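Malonyl CoA-ACP transacylase (Xanthomonas oryzae pv. oryzae, PDB 3K89) probably transfers the malonyl group from malonyl-CoA to holo-acyl carrier protein, supplying malonyl-ACP for bacterial fatty acid synthesis. Local coordinates at residues Asp240-Ala243 with Ala244-Ala248; Val106-Leu109 with His110-Ala113; Ser199-Ser202 with His203-Leu206. One frame throughout, in Å; residues are numbered along the deposited sequence.

How the contacts relate
Contact 2 comes first along the chain: residues 106-113 turn from the loop after helix 95-103 into helix 109-126. Contact 3, residues 199-206, lies in the loop between strand 193-195 and helix 208-219 and carries the predicted active-site residue His203. Contact 1, residues 240-248, begins helix 242-254 just after strand 237-238. The three follow in series, and none nests in or crosses another; each closes only a local turn. Contacts 1 and 2 are helix starts that both have Trp223 as a neighbour, their centres about 16 Å apart. Both helices also reach contact 3, through Arg119 and Met123 of helix 109-126 and Gln252 of helix 242-254.

Contact 1 (Asp240-Ala243 with Ala244-Ala248); sequences DGSA and AIRQA
Arg246 reaches back along the helix to grip the hydroxyl of Ser242 side-on. NE lies 2.9 Å from Ser242 OG and NH2 3.2 Å from the same oxygen. The NE bond is the straighter of the two (152° at the hydrogen against 137°), and OG sits near the guanidinium plane, at its edge, so that one oxygen accepts from both nitrogens. A bend at chi3 (-77°) folds the otherwise extended arginine chain back along the helix, while Ser242 holds its OG anti to the backbone N and beside the carbonyl carbon, which places it within reach of NE and NH2. Beyond this pair, the guanidinium makes a cation-pi contact with Trp223, which Ser242 also touches, and the arginine chain packs on Met218 and Ala219 of helix 208-219.

The pairing spans the first turn of helix 242-254, with Gly241 at the N-cap position. Gly241 O accepts from Ile245 N at 3.0 Å, and Ser242 O from Arg246 N at 2.9 Å, so Ser242 and Arg246 are joined through backbone and side chain alike. Ile245 lays CG1 and CD1 alongside the Gly241 carbonyl oxygen and touches Gln232 of strand 231-232. A water donates to Asp240 O (2.8 Å) and accepts from Ala244 N (2.9 Å), bridging the exposed loop to the first turn, while Ala244 CB rests 3.4 Å from Asp240 O.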
loop_
_atom_site.group_PDB
_atom_site.type_symbol
_atom_site.label_atom_id
_atom_site.label_comp_id
_atom_site.label_asym_id
_atom_site.label_seq_id
_atom_site.Cartn_x
_atom_site.Cartn_y
_atom_site.Cartn_z
ATOM N N ASP A 240 7.220 13.907 12.123
ATOM C CA ASP A 240 8.584 14.322 12.427
ATOM C C ASP A 240 9.215 13.470 13.503
ATOM O O ASP A 240 8.770 13.477 14.653
ATOM C CB ASP A 240 8.609 15.797 12.847
ATOM C CG ASP A 240 8.278 16.740 11.706
ATOM O OD1 ASP A 240 8.756 16.510 10.565
ATOM O OD2 ASP A 240 7.551 17.734 11.951
ATOM N N GLY A 241 10.254 12.741 13.119
ATOM C CA GLY A 241 11.044 11.945 14.055
ATOM C C GLY A 241 10.581 10.507 14.175
ATOM O O GLY A 241 9.444 10.179 13.813
ATOM N N SER A 242 11.469 9.660 14.691
ATOM C CA SER A 242 11.259 8.217 14.773
ATOM C C SER A 242 9.983 7.821 15.532
ATOM O O SER A 242 9.174 7.019 15.039
ATOM C CB SER A 242 12.476 7.570 15.452
ATOM O OG SER A 242 12.270 6.200 15.728
ATOM N N ALA A 243 9.815 8.377 16.733
ATOM C CA ALA A 243 8.653 8.049 17.553
ATOM C C ALA A 243 7.333 8.332 16.832
ATOM O O ALA A 243 6.420 7.501 16.858
ATOM C CB ALA A 243 8.703 8.798 18.897
ATOM N N ALA A 244 7.252 9.482 16.166
ATOM C CA ALA A 244 6.027 9.904 15.510
ATOM C C ALA A 244 5.741 9.076 14.251
ATOM O O ALA A 244 4.597 8.711 13.998
ATOM C CB ALA A 244 6.082 11.387 15.176
ATOM N N ILE A 245 6.782 8.788 13.477
ATOM C CA ILE A 245 6.627 7.939 12.292
ATOM C C ILE A 245 6.136 6.562 12.710
ATOM O O ILE A 245 5.158 6.054 12.147
ATOM C CB ILE A 245 7.937 7.850 11.479
ATOM C CG1 ILE A 245 8.210 9.219 10.845
ATOM C CG2 ILE A 245 7.835 6.754 10.409
ATOM C CD1 ILE A 245 9.608 9.441 10.250
ATOM N N ARG A 246 6.798 5.966 13.707
ATOM C CA ARG A 246 6.359 4.662 14.209
ATOM C C ARG A 246 4.949 4.674 14.777
ATOM O O ARG A 246 4.187 3.751 14.513
ATOM C CB ARG A 246 7.353 4.084 15.211
ATOM C CG ARG A 246 8.692 3.723 14.556
ATOM C CD ARG A 246 9.639 3.154 15.579
ATOM N NE ARG A 246 10.207 4.218 16.415
ATOM C CZ ARG A 246 10.135 4.255 17.746
ATOM N NH1 ARG A 246 9.521 3.292 18.427
ATOM N NH2 ARG A 246 10.699 5.268 18.392
ATOM N N GLN A 247 4.595 5.711 15.536
ATOM C CA GLN A 247 3.238 5.787 16.079
ATOM C C GLN A 247 2.199 5.850 14.952
ATOM O O GLN A 247 1.141 5.223 15.037
ATOM C CB GLN A 247 3.075 6.988 17.029
ATOM C CG GLN A 247 1.671 7.131 17.675
ATOM C CD GLN A 247 1.206 5.906 18.458
ATOM O OE1 GLN A 247 2.011 5.093 18.916
ATOM N NE2 GLN A 247 -0.108 5.769 18.607
ATOM N N ALA A 248 2.519 6.590 13.888
ATOM C CA ALA A 248 1.621 6.677 12.748
ATOM C C ALA A 248 1.493 5.350 12.021
ATOM O O ALA A 248 0.437 5.083 11.440
ATOM C CB ALA A 248 2.069 7.776 11.772
HETATM O O HOH W 1 8.992 11.734 16.890
#

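Contact 2 (Val106-Leu109 with His110-Ala113); sequences VLSL and HDGA
Ser108 caps the start of helix 109-126, its OG accepting from Asp111 N at 3.0 Å along a fairly straight bond (160° at the hydrogen). The serine is the N-cap, and its hydroxyl oxygen stands between its own backbone N and carbonyl carbon (chi1 68°), the position from which it can meet an amide of the first turn. Asp111 CB comes up alongside the same oxygen, at 3.2 Å from Ser108 OG, so the cap is snug as well as bonded.

The backbone of the turn is equally tight. Ser108 O receives Gly112 N at 2.9 Å and Leu109 O receives Ala113 N at the same separation, which sets the helical repeat going. Leu107 points toward this turn, but its CD1 comes only within 4.3 Å of Gly112 CA; it packs against Trp223 as well. Leu109 turns away from the turn and packs among helices 30-42, 61-81 and 95-103, where Ala38, Leu69, Val73 and Val102 are among its neighbours; Ala113 also meets Ala38. Leu109 and Ala113 thus join the helix start to helix 30-42, and Leu109 joins it to the other two.

Toward solvent the arrangement is looser. His110 is exposed, and its ring leads away from the cap; its ND1 makes a weak, long bond of 3.5 Å to Asp111 OD1, which lies at the ring edge and in its plane. The other carboxylate oxygen, Asp111 OD2, accepts from a water at 2.7 Å, and that water in turn accepts from Ser108 N at 3.0 Å.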
loop_
_atom_site.group_PDB
_atom_site.type_symbol
_atom_site.label_atom_id
_atom_site.label_comp_id
_atom_site.label_asym_id
_atom_site.label_seq_id
_atom_site.Cartn_x
_atom_site.Cartn_y
_atom_site.Cartn_z
ATOM N N VAL A 106 14.768 5.524 5.626
ATOM C CA VAL A 106 14.425 5.409 7.056
ATOM C C VAL A 106 14.758 4.021 7.595
ATOM O O VAL A 106 15.267 3.882 8.713
ATOM C CB VAL A 106 12.926 5.726 7.272
ATOM C CG1 VAL A 106 12.495 5.529 8.731
ATOM C CG2 VAL A 106 12.633 7.175 6.886
ATOM N N LEU A 107 14.392 3.000 6.826
ATOM C CA LEU A 107 14.699 1.614 7.126
ATOM C C LEU A 107 15.576 1.016 6.027
ATOM O O LEU A 107 15.382 1.316 4.848
ATOM C CB LEU A 107 13.414 0.786 7.183
ATOM C CG LEU A 107 12.495 1.043 8.384
ATOM C CD1 LEU A 107 11.194 0.277 8.144
ATOM C CD2 LEU A 107 13.134 0.605 9.690
ATOM N N SER A 108 16.504 0.141 6.400
ATOM C CA SER A 108 17.198 -0.679 5.382
ATOM C C SER A 108 16.193 -1.585 4.672
ATOM O O SER A 108 15.138 -1.906 5.222
ATOM C CB SER A 108 18.286 -1.535 6.034
ATOM O OG SER A 108 17.700 -2.537 6.863
ATOM N N LEU A 109 16.537 -2.016 3.456
ATOM C CA LEU A 109 15.665 -2.959 2.740
ATOM C C LEU A 109 15.518 -4.273 3.515
ATOM O O LEU A 109 14.414 -4.826 3.631
ATOM C CB LEU A 109 16.183 -3.193 1.315
ATOM C CG LEU A 109 15.472 -4.279 0.497
ATOM C CD1 LEU A 109 13.980 -4.005 0.341
ATOM C CD2 LEU A 109 16.191 -4.390 -0.854
ATOM N N HIS A 110 16.625 -4.753 4.074
ATOM C CA HIS A 110 16.622 -5.972 4.902
ATOM C C HIS A 110 15.583 -5.868 6.038
ATOM O O HIS A 110 14.736 -6.761 6.213
ATOM C CB HIS A 110 18.011 -6.165 5.515
ATOM C CG HIS A 110 18.150 -7.411 6.333
ATOM N ND1 HIS A 110 17.734 -7.493 7.649
ATOM C CD2 HIS A 110 18.670 -8.624 6.028
ATOM C CE1 HIS A 110 17.987 -8.705 8.113
ATOM N NE2 HIS A 110 18.550 -9.411 7.150
ATOM N N ASP A 111 15.690 -4.791 6.811
ATOM C CA ASP A 111 14.785 -4.561 7.946
ATOM C C ASP A 111 13.346 -4.345 7.501
ATOM O O ASP A 111 12.427 -4.825 8.145
ATOM C CB ASP A 111 15.237 -3.371 8.775
ATOM C CG ASP A 111 16.436 -3.681 9.649
ATOM O OD1 ASP A 111 16.828 -4.866 9.772
ATOM O OD2 ASP A 111 16.958 -2.729 10.239
ATOM N N GLY A 112 13.148 -3.603 6.412
ATOM C CA GLY A 112 11.803 -3.379 5.903
ATOM C C GLY A 112 11.126 -4.677 5.523
ATOM O O GLY A 112 9.944 -4.904 5.874
ATOM N N ALA A 113 11.874 -5.533 4.822
ATOM C CA ALA A 113 11.340 -6.819 4.363
ATOM C C ALA A 113 11.015 -7.702 5.559
ATOM O O ALA A 113 9.966 -8.348 5.580
ATOM C CB ALA A 113 12.335 -7.511 3.422
HETATM O O HOH W 2 16.828 -0.214 9.401
#

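Contact 3 (Ser199-Ser202 with His203-Leu206); sequences SVPS and HTPL
Thr204 turns its hydroxyl back toward Pro201 and donates from OG1 to Pro201 O at 2.8 Å. OG1 approaches tilted 27° from the carbonyl plane. The other branch, CG2, packs against both carbonyl oxygens, 3.5 Å from Pro201 O and 3.3 Å from Ser202 O. A chi1 of 76° sets OG1 between the backbone N and the carbonyl carbon of Thr204, which brings it to Pro201 O.

The same OG1 also accepts from Leu206 N at 3.2 Å, forming an ST turn. Through its two bonds this oxygen links Pro201, the centre of an inverse gamma turn, to the 3-10 segment that begins at Pro205. Leu206 then swings back, and its CD1 meets Pro201 CG at 3.8 Å, the two side chains crossing at about a right angle.

Between these two turns stands His203, a predicted active-site residue, on a backbone with positive phi (62°). Its imidazole runs beside the Ser202 side chain, with CD2 3.4 Å from Ser202 OG, approached obliquely. Ser202 in turn packs on Met123 of helix 109-126.

Farther out, His203 NE2 is hydrogen-bonded to OG of Ser94, the other predicted active-site residue, which lies in a GxSxG sequence consistent with a nucleophile elbow. On the other ring nitrogen, ND1 is hydrogen-bonded to the backbone oxygen of Gln252 and more weakly to that of Leu255, so the ring is held at both nitrogens. This is consistent with the Ser-His dyad of malonyl-CoA:ACP transacylases, in which a backbone carbonyl rather than an acidic side chain meets the outer ring nitrogen. Arg119 of helix 109-126, with Ala161 and Asn162 of strand 158-165, packs around the histidine.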
loop_
_atom_site.group_PDB
_atom_site.type_symbol
_atom_site.label_atom_id
_atom_site.label_comp_id
_atom_site.label_asym_id
_atom_site.label_seq_id
_atom_site.Cartn_x
_atom_site.Cartn_y
_atom_site.Cartn_z
ATOM N N SER A 199 -8.309 -12.414 3.110
ATOM C CA SER A 199 -8.902 -12.925 4.345
ATOM C C SER A 199 -8.697 -11.967 5.517
ATOM O O SER A 199 -9.283 -12.149 6.590
ATOM C CB SER A 199 -8.377 -14.328 4.687
ATOM O OG SER A 199 -6.967 -14.342 4.850
ATOM N N VAL A 200 -7.891 -10.933 5.305
ATOM C CA VAL A 200 -7.425 -10.131 6.417
ATOM C C VAL A 200 -8.132 -8.786 6.420
ATOM O O VAL A 200 -8.006 -8.046 5.443
ATOM C CB VAL A 200 -5.907 -9.903 6.336
ATOM C CG1 VAL A 200 -5.453 -9.036 7.488
ATOM C CG2 VAL A 200 -5.180 -11.255 6.353
ATOM N N PRO A 201 -8.857 -8.472 7.515
ATOM C CA PRO A 201 -9.566 -7.186 7.632
ATOM C C PRO A 201 -8.616 -6.106 8.148
ATOM O O PRO A 201 -8.723 -5.637 9.289
ATOM C CB PRO A 201 -10.671 -7.494 8.643
ATOM C CG PRO A 201 -10.101 -8.523 9.519
ATOM C CD PRO A 201 -9.133 -9.338 8.678
ATOM N N SER A 202 -7.678 -5.719 7.287
ATOM C CA SER A 202 -6.763 -4.629 7.622
ATOM C C SER A 202 -7.508 -3.314 7.810
ATOM O O SER A 202 -8.596 -3.110 7.257
ATOM C CB SER A 202 -5.687 -4.461 6.539
ATOM O OG SER A 202 -6.270 -4.304 5.260
ATOM N N HIS A 203 -6.898 -2.420 8.593
ATOM C CA HIS A 203 -7.418 -1.054 8.765
ATOM C C HIS A 203 -8.799 -1.053 9.400
ATOM O O HIS A 203 -9.626 -0.187 9.123
ATOM C CB HIS A 203 -7.337 -0.287 7.436
ATOM C CG HIS A 203 -5.977 -0.367 6.834
ATOM N ND1 HIS A 203 -4.890 0.234 7.432
ATOM C CD2 HIS A 203 -5.500 -1.027 5.751
ATOM C CE1 HIS A 203 -3.803 -0.050 6.739
ATOM N NE2 HIS A 203 -4.143 -0.819 5.725
ATOM N N THR A 204 -8.999 -2.027 10.282
ATOM C CA THR A 204 -10.207 -2.104 11.108
ATOM C C THR A 204 -9.808 -2.376 12.564
ATOM O O THR A 204 -8.689 -2.812 12.842
ATOM C CB THR A 204 -11.113 -3.286 10.678
ATOM O OG1 THR A 204 -10.544 -4.517 11.148
ATOM C CG2 THR A 204 -11.293 -3.326 9.174
ATOM N N PRO A 205 -10.734 -2.148 13.513
ATOM C CA PRO A 205 -10.452 -2.449 14.920
ATOM C C PRO A 205 -9.962 -3.876 15.217
ATOM O O PRO A 205 -9.359 -4.104 16.266
ATOM C CB PRO A 205 -11.814 -2.208 15.593
ATOM C CG PRO A 205 -12.393 -1.078 14.791
ATOM C CD PRO A 205 -11.957 -1.340 13.357
ATOM N N LEU A 206 -10.207 -4.833 14.318
ATOM C CA LEU A 206 -9.762 -6.211 14.566
ATOM C C LEU A 206 -8.229 -6.309 14.560
ATOM O O LEU A 206 -7.663 -7.313 14.988
ATOM C CB LEU A 206 -10.378 -7.205 13.568
ATOM C CG LEU A 206 -11.917 -7.349 13.572
ATOM C CD1 LEU A 206 -12.343 -8.408 12.577
ATOM C CD2 LEU A 206 -12.503 -7.607 14.945
#